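Local structure of cystathionine beta-lyase family protein, YNBB B.subtilis ortholog (Clostridium acetobutylicum, 3HVY) at residues 18-23 with 420-425. The protein is probably a pyridoxal-phosphate-dependent lyase of the methionine gamma-lyase family, perhaps a cystathionine beta-lyase involved in aluminium resistance. Numbering follows the deposited sequence.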
ATOM      1  N   GLU D  18     -11.687 -38.380  23.301  1.00 34.88           N
ATOM      2  CA  GLU D  18     -11.624 -39.570  22.448  1.00 37.52           C
ATOM      3  C   GLU D  18     -12.911 -39.790  21.668  1.00 35.79           C
ATOM      4  O   GLU D  18     -12.854 -40.254  20.552  1.00 35.05           O
ATOM      5  CB  GLU D  18     -11.360 -40.833  23.277  1.00 40.06           C
ATOM      6  CG  GLU D  18      -9.940 -40.980  23.846  1.00 50.78           C
ATOM      7  CD  GLU D  18      -8.908 -41.446  22.804  1.00 62.44           C
ATOM      8  OE1 GLU D  18      -9.240 -41.546  21.593  1.00 56.83           O
ATOM      9  OE2 GLU D  18      -7.754 -41.727  23.218  1.00 65.54           O
ATOM     10  N   ARG D  19     -14.069 -39.466  22.249  1.00 33.71           N
ATOM     11  CA  ARG D  19     -15.313 -39.644  21.537  1.00 34.36           C
ATOM     12  C   ARG D  19     -15.298 -38.777  20.292  1.00 35.07           C
ATOM     13  O   ARG D  19     -15.697 -39.226  19.211  1.00 37.38           O
ATOM     14  CB  ARG D  19     -16.519 -39.320  22.428  1.00 36.67           C
ATOM     15  CG  ARG D  19     -17.898 -39.670  21.821  1.00 51.08           C
ATOM     16  N   VAL D  20     -14.868 -37.520  20.431  1.00 35.27           N
ATOM     17  CA  VAL D  20     -14.798 -36.637  19.285  1.00 35.67           C
ATOM     18  C   VAL D  20     -13.772 -37.139  18.249  1.00 36.27           C
ATOM     19  O   VAL D  20     -14.010 -37.104  17.005  1.00 35.31           O
ATOM     20  CB  VAL D  20     -14.555 -35.175  19.706  1.00 36.72           C
ATOM     21  CG1 VAL D  20     -14.245 -34.311  18.455  1.00 31.33           C
ATOM     22  CG2 VAL D  20     -15.792 -34.627  20.405  1.00 35.31           C
ATOM     23  N   LEU D  21     -12.630 -37.620  18.729  1.00 34.22           N
ATOM     24  CA  LEU D  21     -11.655 -38.179  17.797  1.00 34.52           C
ATOM     25  C   LEU D  21     -12.175 -39.425  17.080  1.00 34.91           C
ATOM     26  O   LEU D  21     -11.843 -39.673  15.911  1.00 34.74           O
ATOM     27  CB  LEU D  21     -10.314 -38.447  18.496  1.00 37.01           C
ATOM     28  CG  LEU D  21      -9.584 -37.171  18.958  1.00 37.67           C
ATOM     29  CD1 LEU D  21      -8.447 -37.513  19.879  1.00 41.48           C
ATOM     30  CD2 LEU D  21      -9.121 -36.336  17.781  1.00 38.80           C
ATOM     31  N   GLU D  22     -13.006 -40.216  17.737  1.00 34.05           N
ATOM     32  CA  GLU D  22     -13.578 -41.369  17.039  1.00 34.70           C
ATOM     33  C   GLU D  22     -14.545 -40.872  15.938  1.00 34.82           C
ATOM     34  O   GLU D  22     -14.578 -41.429  14.869  1.00 35.05           O
ATOM     35  CB  GLU D  22     -14.287 -42.339  17.998  1.00 32.24           C
ATOM     36  N   LEU D  23     -15.340 -39.842  16.213  1.00 34.79           N
ATOM     37  CA  LEU D  23     -16.272 -39.311  15.210  1.00 34.64           C
ATOM     38  C   LEU D  23     -15.495 -38.755  14.009  1.00 35.68           C
ATOM     39  O   LEU D  23     -15.895 -38.928  12.845  1.00 36.47           O
ATOM     40  CB  LEU D  23     -17.159 -38.231  15.840  1.00 32.21           C
ATOM     41  CG  LEU D  23     -18.172 -38.759  16.837  1.00 35.92           C
ATOM     42  CD1 LEU D  23     -18.971 -37.635  17.483  1.00 32.01           C
ATOM     43  CD2 LEU D  23     -19.099 -39.763  16.166  1.00 31.13           C
ATOM     44  N   ILE D 420     -12.751 -28.538  17.541  1.00 32.76           N
ATOM     45  CA  ILE D 420     -12.707 -27.692  18.713  1.00 33.61           C
ATOM     46  C   ILE D 420     -14.117 -27.293  19.110  1.00 32.46           C
ATOM     47  O   ILE D 420     -14.516 -27.466  20.243  1.00 35.22           O
ATOM     48  CB  ILE D 420     -11.834 -26.438  18.494  1.00 33.67           C
ATOM     49  CG1 ILE D 420     -10.380 -26.861  18.421  1.00 31.17           C
ATOM     50  CG2 ILE D 420     -12.029 -25.428  19.626  1.00 26.33           C
ATOM     51  CD1 ILE D 420      -9.471 -25.824  17.727  1.00 33.78           C
ATOM     52  N   ALA D 421     -14.897 -26.819  18.160  1.00 33.46           N
ATOM     53  CA  ALA D 421     -16.267 -26.454  18.451  1.00 34.44           C
ATOM     54  C   ALA D 421     -17.115 -27.645  18.974  1.00 35.02           C
ATOM     55  O   ALA D 421     -17.855 -27.522  19.963  1.00 34.35           O
ATOM     56  CB  ALA D 421     -16.901 -25.828  17.211  1.00 33.16           C
ATOM     57  N   LEU D 422     -17.029 -28.796  18.305  1.00 36.44           N
ATOM     58  CA  LEU D 422     -17.814 -29.970  18.701  1.00 32.59           C
ATOM     59  C   LEU D 422     -17.460 -30.468  20.113  1.00 34.73           C
ATOM     60  O   LEU D 422     -18.327 -30.954  20.838  1.00 34.00           O
ATOM     61  CB  LEU D 422     -17.618 -31.095  17.674  1.00 35.48           C
ATOM     62  CG  LEU D 422     -18.360 -32.428  17.920  1.00 36.25           C
ATOM     63  CD1 LEU D 422     -19.873 -32.240  18.192  1.00 33.85           C
ATOM     64  CD2 LEU D 422     -18.107 -33.430  16.735  1.00 29.90           C
ATOM     65  N   SER D 423     -16.187 -30.343  20.481  0.50 35.43           N
ATOM     66  CA  SER D 423     -15.695 -30.770  21.799  0.50 37.39           C
ATOM     67  C   SER D 423     -16.211 -29.880  22.927  0.50 37.92           C
ATOM     68  O   SER D 423     -15.946 -30.144  24.094  0.50 39.52           O
ATOM     69  CB  SER D 423     -14.175 -30.799  21.817  0.50 36.95           C
ATOM     70  OG  SER D 423     -13.673 -31.756  20.899  0.50 33.68           O
ATOM     71  N   LYS D 424     -16.896 -28.803  22.573  1.00 38.49           N
ATOM     72  CA  LYS D 424     -17.642 -28.025  23.545  1.00 42.46           C
ATOM     73  C   LYS D 424     -19.077 -28.538  23.745  1.00 45.47           C
ATOM     74  O   LYS D 424     -19.763 -28.095  24.645  1.00 46.45           O
ATOM     75  CB  LYS D 424     -17.669 -26.566  23.149  1.00 40.33           C
ATOM     76  CG  LYS D 424     -16.284 -26.012  22.840  1.00 41.67           C
ATOM     77  CD  LYS D 424     -16.073 -24.604  23.242  1.00 48.66           C
ATOM     78  CE  LYS D 424     -17.416 -23.869  23.440  1.00 55.81           C
ATOM     79  NZ  LYS D 424     -17.394 -22.370  23.552  1.00 43.90           N
ATOM     80  N   LEU D 425     -19.547 -29.451  22.903  1.00 48.71           N
ATOM     81  CA  LEU D 425     -20.906 -29.963  23.044  1.00 49.21           C
ATOM     82  C   LEU D 425     -20.947 -31.423  23.490  1.00 53.22           C
ATOM     83  O   LEU D 425     -21.836 -31.802  24.266  1.00 54.04           O
ATOM     84  CB  LEU D 425     -21.699 -29.848  21.730  1.00 45.27           C
ATOM     85  CG  LEU D 425     -21.717 -28.579  20.907  1.00 45.85           C
ATOM     86  CD1 LEU D 425     -22.673 -28.800  19.734  1.00 39.70           C
ATOM     87  CD2 LEU D 425     -22.060 -27.338  21.676  1.00 36.75           C
TER
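Val20, on the first turn of helix 18-55, pushes its forked end against Leu422 and Ser423, on helix 411-422 and the residues after it, near the C-terminus. The tighter part lies at Ser423. In the modelled conformer its OG lies 3.6 Å from both Val20 CG1 and Val20 CG2, facing the fork of the valine; the serine has a second conformer, which leaves this closeness tentative. In the same conformer OG, beside the backbone N (chi1 -63°), hydrogen-bonds to the carbonyl oxygen of Leu419, one turn earlier in the chain. Toward Leu422 the fit slackens. Val20 CG2 comes to 4.2 Å from Leu422 CG, and Leu23, nearly one turn further along, only grazes the same leucine, its CD1 4.4 Å from Leu422 CD2. Ile426 touches both Val20 and Leu23, while Ile314 of helix 287-317 touches Leu23 and Leu422. On the solvent side Glu18 is exposed and salt-bridged to Lys7. What results is a small, buried, largely apolar contact that joins the N-terminal and C-terminal parts of a PLP-dependent transferase-like fold.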